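Local coordinates for protein 5'-tyrosyl-DNA phosphodiesterase (Caenorhabditis elegans, PDB 4FVA) that belongs to the endonuclease/exonuclease/phosphatase family of DNase I-like enzymes and holds a magnesium ion at an acidic site at the ends of its beta strands, at residues A[16-22]-A[244-250]; A[48-54]-A[78-84]; A[134-138]-A[166-172]. All coordinates share one frame; numbering follows the deposited sequence.

Contact 1 of 3, residues A[16-22]-A[244-250]; sequences VMSWNID and PSDHWAI. With MG (magnesium ion), chain F.
Ser18 and Ile250 pair as an antiparallel hydrogen-bonded couple between two strands of one sheet of the DNase I-like fold, Ser18 N donating to Ile250 O at 2.9 Å and Ile250 N returning a bond to Ser18 O. Beyond this pair the backbone ladder stops, and the bonds that follow come from side chains. Trp19 does most of this work. From CB its ring swings away from its own backbone N (chi1 -154°), turning one face to Ala249, whose small CB sits over the five-membered ring, 3.4 Å from CD2 in a CH-pi contact; Ile21 CG2 lies over the opposite face. Farther out, NE1 donates to His247 O at 2.9 Å; the acceptor lies near the indole plane, although the donor stands above the carbonyl plane. At the far end of the indole, CZ2 rests 3.7 Å from Pro244 CB. Tryptophan thus offers a broad greasy plate with a single N-H for the peptide oxygen at its rim. Next along the chain, the Asn20 amide lies flat on the His247 imidazole, planes only 5° apart, while His247 ND1 is bonded to Asp216. Serine suits position 245 because one hydroxyl can donate and accept at once: Ser245 OG gives a short bond to Asn20 O (2.5 Å) and accepts from His247 N at 3.0 Å, forming an ST turn. Asn20 OD1 likewise accepts from Asp22 N, an Asx turn that probably helps to orient Asp22. Asp246, whose OD2 is bonded to Trp197, brings OD1 to 2.6 Å from a water on the magnesium ion, and Asp22 OD1 binds the same ion directly at 2.4 Å.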
# COMPACT_ATOMS: atom_id res chain seq x y z
N VAL A 16 1.39 4.94 8.05
CA VAL A 16 1.33 3.84 7.10
C VAL A 16 1.65 4.38 5.72
O VAL A 16 1.05 5.36 5.26
CB VAL A 16 -0.05 3.18 7.08
CG1 VAL A 16 -0.03 1.98 6.11
CG2 VAL A 16 -0.47 2.74 8.48
N MET A 17 2.61 3.73 5.08
CA MET A 17 3.06 4.11 3.74
C MET A 17 2.78 2.93 2.81
O MET A 17 2.93 1.78 3.22
CB MET A 17 4.55 4.43 3.75
CG MET A 17 5.14 4.77 2.38
SD MET A 17 6.80 5.40 2.60
CE MET A 17 7.44 5.23 0.93
N SER A 18 2.33 3.22 1.59
CA SER A 18 2.07 2.19 0.58
C SER A 18 2.66 2.59 -0.76
O SER A 18 2.55 3.75 -1.17
CB SER A 18 0.57 1.94 0.44
OG SER A 18 0.31 0.94 -0.54
N TRP A 19 3.27 1.63 -1.46
CA TRP A 19 4.01 1.95 -2.67
C TRP A 19 4.09 0.78 -3.64
O TRP A 19 4.57 -0.30 -3.28
CB TRP A 19 5.43 2.38 -2.30
CG TRP A 19 6.11 3.29 -3.28
CD1 TRP A 19 5.64 3.69 -4.52
CD2 TRP A 19 7.38 3.93 -3.11
NE1 TRP A 19 6.55 4.53 -5.11
CE2 TRP A 19 7.62 4.70 -4.27
CE3 TRP A 19 8.34 3.92 -2.09
CZ2 TRP A 19 8.78 5.48 -4.42
CZ3 TRP A 19 9.49 4.69 -2.24
CH2 TRP A 19 9.70 5.46 -3.41
N ASN A 20 3.60 1.01 -4.85
CA ASN A 20 3.86 0.07 -5.93
C ASN A 20 5.22 0.43 -6.48
O ASN A 20 5.38 1.52 -7.05
CB ASN A 20 2.76 0.15 -7.00
CG ASN A 20 3.04 -0.73 -8.19
OD1 ASN A 20 4.20 -0.93 -8.57
ND2 ASN A 20 1.98 -1.28 -8.79
N ILE A 21 6.20 -0.45 -6.29
CA ILE A 21 7.58 -0.09 -6.62
C ILE A 21 8.02 -0.49 -8.04
O ILE A 21 9.21 -0.37 -8.40
CB ILE A 21 8.57 -0.58 -5.55
CG1 ILE A 21 8.61 -2.10 -5.47
CG2 ILE A 21 8.24 0.07 -4.16
CD1 ILE A 21 9.60 -2.63 -4.46
N ASP A 22 7.07 -0.95 -8.85
CA ASP A 22 7.35 -1.14 -10.27
C ASP A 22 8.53 -2.08 -10.46
O ASP A 22 9.42 -1.83 -11.28
CB ASP A 22 7.64 0.22 -10.91
CG ASP A 22 7.51 0.21 -12.43
OD1 ASP A 22 6.96 -0.76 -12.98
OD2 ASP A 22 7.95 1.20 -13.06
N PRO A 244 11.84 6.50 -8.80
CA PRO A 244 11.96 5.16 -8.21
C PRO A 244 10.91 4.21 -8.78
O PRO A 244 11.18 3.04 -9.02
CB PRO A 244 11.69 5.41 -6.72
CG PRO A 244 12.15 6.84 -6.50
CD PRO A 244 11.74 7.55 -7.78
N SER A 245 9.73 4.75 -9.03
CA SER A 245 8.61 3.97 -9.54
C SER A 245 7.75 4.84 -10.44
O SER A 245 7.83 6.05 -10.37
CB SER A 245 7.77 3.44 -8.37
OG SER A 245 6.59 2.80 -8.83
N ASP A 246 6.90 4.22 -11.25
CA ASP A 246 5.92 4.98 -12.02
C ASP A 246 4.75 5.42 -11.14
O ASP A 246 3.88 6.17 -11.60
CB ASP A 246 5.44 4.21 -13.26
CG ASP A 246 4.69 2.94 -12.91
OD1 ASP A 246 5.06 2.27 -11.92
OD2 ASP A 246 3.72 2.62 -13.63
N HIS A 247 4.70 4.91 -9.90
CA HIS A 247 3.75 5.37 -8.88
C HIS A 247 4.43 6.27 -7.82
O HIS A 247 5.58 6.03 -7.45
CB HIS A 247 3.11 4.20 -8.11
CG HIS A 247 2.18 3.36 -8.92
ND1 HIS A 247 0.82 3.30 -8.68
CD2 HIS A 247 2.41 2.50 -9.95
CE1 HIS A 247 0.25 2.47 -9.53
NE2 HIS A 247 1.20 1.97 -10.32
N TRP A 248 3.70 7.26 -7.31
CA TRP A 248 4.13 7.95 -6.10
C TRP A 248 3.77 7.06 -4.91
O TRP A 248 2.82 6.27 -5.00
CB TRP A 248 3.41 9.29 -5.93
CG TRP A 248 3.48 10.22 -7.12
CD1 TRP A 248 2.47 11.04 -7.58
CD2 TRP A 248 4.59 10.43 -7.99
NE1 TRP A 248 2.91 11.75 -8.67
CE2 TRP A 248 4.20 11.40 -8.95
CE3 TRP A 248 5.89 9.90 -8.05
CZ2 TRP A 248 5.06 11.83 -9.96
CZ3 TRP A 248 6.74 10.35 -9.06
CH2 TRP A 248 6.32 11.29 -10.00
N ALA A 249 4.49 7.18 -3.81
CA ALA A 249 4.09 6.46 -2.60
C ALA A 249 3.04 7.29 -1.87
O ALA A 249 3.05 8.52 -1.95
CB ALA A 249 5.30 6.21 -1.70
N ILE A 250 2.12 6.63 -1.18
CA ILE A 250 1.23 7.35 -0.28
C ILE A 250 1.70 7.14 1.15
O ILE A 250 2.25 6.08 1.48
CB ILE A 250 -0.27 6.99 -0.45
CG1 ILE A 250 -0.54 5.52 -0.17
CG2 ILE A 250 -0.76 7.37 -1.87
CD1 ILE A 250 -2.03 5.17 -0.29
MG MG F . 4.88 -1.85 -13.23
O HOH W 1 2.06 3.49 -5.00
O HOH W 2 4.31 -0.19 -11.45
O HOH W 3 5.62 -2.66 -15.54

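Contact 2 of 3, residues A[48-54]-A[78-84]; sequences LFLQEVV and QYYTAIL. With MG (magnesium ion), chain F.
Leu48 and Leu84 form the first hydrogen-bonded pair of an antiparallel ladder that continues at Leu50 and Ala82, with Leu50 N donating almost straight to Ala82 O at 2.8 Å. The buried face carrying these residues is packed with methyls: Leu50 CD1 meets Leu84 CD1 at 4.0 Å, and the small Ala82 CB sits beside Leu50 CB. On the other face Phe49 lies alongside Ile83, CE1 reaching CG2 at 3.8 Å. A G1 beta bulge then sets Glu52 and Val53 together against Tyr80, and Val53 N takes up the bond to Tyr80 O. Here Val53 CG1 presses on Tyr80 CE1 at 3.6 Å, and Val53 O stands over the centre of the phenol ring, whose OH is bonded to Asp55. Packing thins at the Val54/Gln78 end, where Val54, partly exposed, leans CG1 on Gln78 O and Gln78 is exposed. Glu52 has a left-handed backbone (phi 53°), which suits the bulge and turns its side chain away from the strand 80-84. Its CG touches Tyr79 CD2 in passing; OE1 then binds the magnesium ion at 2.6 Å, while OE2 accepts from Asn20. The bulge therefore lets one residue leave the strand ladder, so that a carboxylate anchored by the sheet backbone is held out toward the metal.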
# COMPACT_ATOMS: atom_id res chain seq x y z
N LEU A 48 4.77 -0.30 6.40
CA LEU A 48 4.96 -0.09 4.98
C LEU A 48 4.37 -1.22 4.16
O LEU A 48 4.70 -2.39 4.39
CB LEU A 48 6.45 0.08 4.67
CG LEU A 48 6.88 0.12 3.19
CD1 LEU A 48 6.41 1.44 2.53
CD2 LEU A 48 8.40 -0.05 3.06
N PHE A 49 3.48 -0.87 3.23
CA PHE A 49 2.95 -1.81 2.23
C PHE A 49 3.70 -1.66 0.90
O PHE A 49 3.81 -0.55 0.39
CB PHE A 49 1.47 -1.51 1.97
CG PHE A 49 0.54 -1.84 3.11
CD1 PHE A 49 1.01 -2.40 4.29
CD2 PHE A 49 -0.82 -1.59 2.98
CE1 PHE A 49 0.13 -2.72 5.33
CE2 PHE A 49 -1.71 -1.91 4.02
CZ PHE A 49 -1.23 -2.47 5.20
N LEU A 50 4.17 -2.76 0.32
CA LEU A 50 4.74 -2.72 -1.03
C LEU A 50 3.95 -3.62 -1.98
O LEU A 50 3.44 -4.66 -1.56
CB LEU A 50 6.20 -3.19 -1.04
CG LEU A 50 7.17 -2.42 -0.13
CD1 LEU A 50 8.55 -3.06 -0.20
CD2 LEU A 50 7.22 -0.95 -0.57
N GLN A 51 3.88 -3.22 -3.25
CA GLN A 51 3.33 -4.06 -4.31
C GLN A 51 4.30 -4.12 -5.49
O GLN A 51 5.16 -3.24 -5.65
CB GLN A 51 1.95 -3.54 -4.77
CG GLN A 51 0.97 -3.27 -3.64
CD GLN A 51 1.10 -1.88 -3.05
OE1 GLN A 51 1.41 -0.91 -3.76
NE2 GLN A 51 0.85 -1.77 -1.73
N GLU A 52 4.13 -5.13 -6.34
CA GLU A 52 5.05 -5.37 -7.46
C GLU A 52 6.50 -5.45 -7.01
O GLU A 52 7.39 -4.86 -7.63
CB GLU A 52 4.89 -4.32 -8.57
CG GLU A 52 3.80 -4.68 -9.56
CD GLU A 52 3.81 -3.82 -10.79
OE1 GLU A 52 4.89 -3.69 -11.44
OE2 GLU A 52 2.74 -3.25 -11.09
N VAL A 53 6.73 -6.19 -5.94
CA VAL A 53 8.08 -6.53 -5.49
C VAL A 53 8.51 -7.74 -6.33
O VAL A 53 7.69 -8.63 -6.57
CB VAL A 53 8.08 -6.91 -4.01
CG1 VAL A 53 9.50 -7.16 -3.52
CG2 VAL A 53 7.40 -5.79 -3.19
N VAL A 54 9.77 -7.76 -6.77
CA VAL A 54 10.33 -8.90 -7.51
C VAL A 54 11.58 -9.45 -6.84
O VAL A 54 12.20 -8.78 -6.02
CB VAL A 54 10.65 -8.52 -8.99
CG1 VAL A 54 9.38 -8.07 -9.72
CG2 VAL A 54 11.72 -7.41 -9.04
N GLN A 78 6.46 -14.47 -9.83
CA GLN A 78 6.94 -13.41 -10.74
C GLN A 78 7.00 -12.04 -10.04
O GLN A 78 7.98 -11.29 -10.19
CB GLN A 78 6.07 -13.33 -11.99
CG GLN A 78 6.59 -12.35 -13.06
CD GLN A 78 5.55 -12.04 -14.11
OE1 GLN A 78 4.48 -12.65 -14.14
NE2 GLN A 78 5.84 -11.06 -14.97
N TYR A 79 5.93 -11.69 -9.33
CA TYR A 79 5.92 -10.49 -8.48
C TYR A 79 4.93 -10.68 -7.34
O TYR A 79 4.07 -11.57 -7.40
CB TYR A 79 5.64 -9.23 -9.31
CG TYR A 79 4.31 -9.25 -10.03
CD1 TYR A 79 4.12 -10.07 -11.14
CD2 TYR A 79 3.27 -8.42 -9.63
CE1 TYR A 79 2.90 -10.08 -11.82
CE2 TYR A 79 2.06 -8.43 -10.29
CZ TYR A 79 1.88 -9.25 -11.39
OH TYR A 79 0.67 -9.24 -12.06
N TYR A 80 5.06 -9.89 -6.28
CA TYR A 80 4.29 -10.16 -5.07
C TYR A 80 4.26 -8.91 -4.19
O TYR A 80 4.74 -7.84 -4.61
CB TYR A 80 4.90 -11.36 -4.32
CG TYR A 80 6.42 -11.32 -4.22
CD1 TYR A 80 7.06 -10.68 -3.16
CD2 TYR A 80 7.22 -11.91 -5.21
CE1 TYR A 80 8.46 -10.62 -3.08
CE2 TYR A 80 8.61 -11.86 -5.13
CZ TYR A 80 9.22 -11.22 -4.08
OH TYR A 80 10.60 -11.17 -4.01
N THR A 81 3.64 -9.00 -3.02
CA THR A 81 3.56 -7.83 -2.16
C THR A 81 4.37 -8.05 -0.88
O THR A 81 4.83 -9.16 -0.60
CB THR A 81 2.11 -7.48 -1.81
OG1 THR A 81 1.51 -8.56 -1.08
CG2 THR A 81 1.31 -7.24 -3.09
N ALA A 82 4.53 -6.99 -0.09
CA ALA A 82 5.22 -7.12 1.18
C ALA A 82 4.58 -6.20 2.21
O ALA A 82 4.05 -5.14 1.87
CB ALA A 82 6.71 -6.81 1.03
N ILE A 83 4.63 -6.62 3.47
CA ILE A 83 4.25 -5.75 4.57
C ILE A 83 5.45 -5.69 5.51
O ILE A 83 5.95 -6.74 5.94
CB ILE A 83 3.00 -6.28 5.32
CG1 ILE A 83 1.81 -6.42 4.35
CG2 ILE A 83 2.63 -5.37 6.52
CD1 ILE A 83 0.55 -6.97 5.00
N LEU A 84 5.92 -4.49 5.80
CA LEU A 84 7.02 -4.31 6.74
C LEU A 84 6.50 -3.59 7.96
O LEU A 84 5.80 -2.57 7.84
CB LEU A 84 8.17 -3.50 6.11
CG LEU A 84 8.95 -4.10 4.94
CD1 LEU A 84 8.13 -4.07 3.63
CD2 LEU A 84 10.28 -3.38 4.75
MG MG F . 4.88 -1.85 -13.23
O HOH W 3 5.62 -2.66 -15.54
O HOH W 2 4.31 -0.19 -11.45

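Contact 3 of 3, residues A[134-138]-A[166-172]; sequences RPQRC and LNLRDEE
Glu172 directs its carboxylate between Arg134 and Arg137, which lie on neighbouring turns of the helix, and the two guanidinium groups meet it in different ways. Arg137 approaches side-on, its plane 39° from that of the carboxylate: NE gives a nearly straight bond to OE1 (3.0 Å), and NH2 reaches the syn lone pair of OE2 (3.1 Å). Arg134 stands much more steeply, at 78°, and its NE donates to the anti lone pair of OE2 at 2.8 Å. The long, flexible Arg134 and Arg137 can therefore share one anion without being coplanar. OE2 is thus held by two donors, as is OE1, which also accepts from Arg169 N above the carboxylate plane, on the face opposite Arg137 NE. This many N-H groups would probably keep the buried acid ionised. Both helix arginines extend with CG trans to the backbone N, and a bend at chi3 in each turns the head group onto its target. Arg169 lays NH2 over one face of the Arg137 guanidinium, 3.5 Å from Arg137 NH2, and bonds to Asn167 O at 3.2 Å. Beside the charges, Cys138 SG packs on Glu172 CB at 3.7 Å, a small, weakly polar partner for the glutamate stem. The network ties the first turn of helix 134-154 to the loop that follows strand 159-163. Arg137 NH1 also bonds to Glu128 O and Thr130 O, Leu166 packs on Phe141 of the same helix, and Arg169 rests against Met213 and Phe215 of strand 212-221.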
# COMPACT_ATOMS: atom_id res chain seq x y z
N ARG A 134 -11.89 -4.74 -15.08
CA ARG A 134 -12.86 -4.14 -14.18
C ARG A 134 -13.71 -5.18 -13.47
O ARG A 134 -13.93 -5.08 -12.26
CB ARG A 134 -13.75 -3.14 -14.91
CG ARG A 134 -14.97 -2.73 -14.09
CD ARG A 134 -15.74 -1.58 -14.72
NE ARG A 134 -14.95 -0.35 -14.70
CZ ARG A 134 -15.41 0.84 -15.08
NH1 ARG A 134 -16.66 0.98 -15.51
NH2 ARG A 134 -14.62 1.91 -15.04
N PRO A 135 -14.20 -6.19 -14.22
CA PRO A 135 -15.03 -7.19 -13.55
C PRO A 135 -14.29 -7.82 -12.38
O PRO A 135 -14.81 -7.80 -11.26
CB PRO A 135 -15.27 -8.25 -14.65
CG PRO A 135 -15.15 -7.47 -15.95
CD PRO A 135 -14.06 -6.44 -15.67
N GLN A 136 -13.10 -8.34 -12.62
CA GLN A 136 -12.33 -9.00 -11.57
C GLN A 136 -11.97 -8.03 -10.47
O GLN A 136 -12.05 -8.37 -9.28
CB GLN A 136 -11.04 -9.62 -12.11
CG GLN A 136 -11.21 -10.71 -13.16
CD GLN A 136 -11.19 -10.15 -14.58
OE1 GLN A 136 -11.85 -9.14 -14.88
NE2 GLN A 136 -10.41 -10.78 -15.44
N ARG A 137 -11.57 -6.82 -10.86
CA ARG A 137 -11.13 -5.83 -9.88
C ARG A 137 -12.25 -5.42 -8.94
O ARG A 137 -12.06 -5.33 -7.72
CB ARG A 137 -10.52 -4.61 -10.58
CG ARG A 137 -10.25 -3.43 -9.66
CD ARG A 137 -9.35 -2.41 -10.36
NE ARG A 137 -9.95 -1.87 -11.57
CZ ARG A 137 -9.62 -2.26 -12.80
NH1 ARG A 137 -8.70 -3.20 -12.98
NH2 ARG A 137 -10.21 -1.71 -13.86
N CYS A 138 -13.44 -5.17 -9.49
CA CYS A 138 -14.57 -4.75 -8.67
C CYS A 138 -14.99 -5.84 -7.70
O CYS A 138 -15.38 -5.56 -6.57
CB CYS A 138 -15.75 -4.31 -9.54
SG CYS A 138 -15.51 -2.75 -10.39
N LEU A 166 -4.90 -0.31 -5.64
CA LEU A 166 -6.23 -0.87 -5.92
C LEU A 166 -6.65 -0.70 -7.39
O LEU A 166 -7.69 -1.22 -7.80
CB LEU A 166 -7.28 -0.27 -4.97
CG LEU A 166 -6.91 -0.27 -3.48
CD1 LEU A 166 -8.09 0.19 -2.61
CD2 LEU A 166 -6.45 -1.67 -3.06
N ASN A 167 -5.86 0.04 -8.17
CA ASN A 167 -6.14 0.18 -9.60
C ASN A 167 -7.54 0.68 -9.91
O ASN A 167 -8.11 0.35 -10.96
CB ASN A 167 -5.89 -1.14 -10.34
CG ASN A 167 -4.45 -1.27 -10.80
OD1 ASN A 167 -3.88 -0.33 -11.37
ND2 ASN A 167 -3.84 -2.42 -10.54
N LEU A 168 -8.09 1.49 -9.00
CA LEU A 168 -9.48 1.91 -9.07
C LEU A 168 -9.71 3.15 -9.92
O LEU A 168 -8.88 4.07 -9.94
CB LEU A 168 -10.05 2.17 -7.66
CG LEU A 168 -10.36 0.99 -6.73
CD1 LEU A 168 -10.75 1.47 -5.31
CD2 LEU A 168 -11.44 0.08 -7.32
N ARG A 169 -10.82 3.16 -10.64
CA ARG A 169 -11.44 4.40 -11.07
C ARG A 169 -12.55 4.63 -10.04
O ARG A 169 -13.15 3.66 -9.56
CB ARG A 169 -12.01 4.25 -12.48
CG ARG A 169 -11.53 3.00 -13.22
CD ARG A 169 -10.15 3.16 -13.86
NE ARG A 169 -9.26 2.03 -13.58
CZ ARG A 169 -8.31 1.59 -14.41
NH1 ARG A 169 -8.12 2.18 -15.58
NH2 ARG A 169 -7.54 0.55 -14.06
N ASP A 170 -12.83 5.88 -9.65
CA ASP A 170 -13.77 6.13 -8.55
C ASP A 170 -15.15 5.47 -8.68
O ASP A 170 -15.76 5.07 -7.68
CB ASP A 170 -13.92 7.63 -8.27
CG ASP A 170 -12.96 8.11 -7.19
OD1 ASP A 170 -13.23 7.85 -6.00
OD2 ASP A 170 -11.93 8.74 -7.53
N GLU A 171 -15.67 5.39 -9.91
CA GLU A 171 -16.98 4.79 -10.13
C GLU A 171 -16.98 3.30 -9.81
O GLU A 171 -18.04 2.67 -9.78
CB GLU A 171 -17.41 5.01 -11.58
CG GLU A 171 -16.51 4.32 -12.60
CD GLU A 171 -15.15 4.99 -12.72
OE1 GLU A 171 -14.84 5.88 -11.89
OE2 GLU A 171 -14.40 4.65 -13.65
N GLU A 172 -15.79 2.73 -9.62
CA GLU A 172 -15.67 1.30 -9.32
C GLU A 172 -15.83 0.97 -7.83
O GLU A 172 -16.03 -0.19 -7.47
CB GLU A 172 -14.34 0.74 -9.85
CG GLU A 172 -14.21 0.75 -11.37
CD GLU A 172 -12.83 0.29 -11.86
OE1 GLU A 172 -11.84 0.40 -11.09
OE2 GLU A 172 -12.74 -0.17 -13.02

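Overall arrangement
Contacts 1 and 2 are adjacent, their centres about 10 Å apart, in the six-stranded sheet, where strands 13-20 and 47-53 run side by side and parallel. Together they place Asp22 and Glu52 on the same magnesium ion. Contact 1 joins strands from near the two ends of the chain, with both other contacts falling in the intervening sequence; contact 2 closes before contact 3 opens. Contact 3 lies about 19 Å from contact 1 and 20 Å from contact 2 between centres, and touches neither. It joins helix 134-154 to the loop after strand 159-163 of the second sheet, whereas Asp22 and Glu52 both come from the strand ends of the six-stranded sheet.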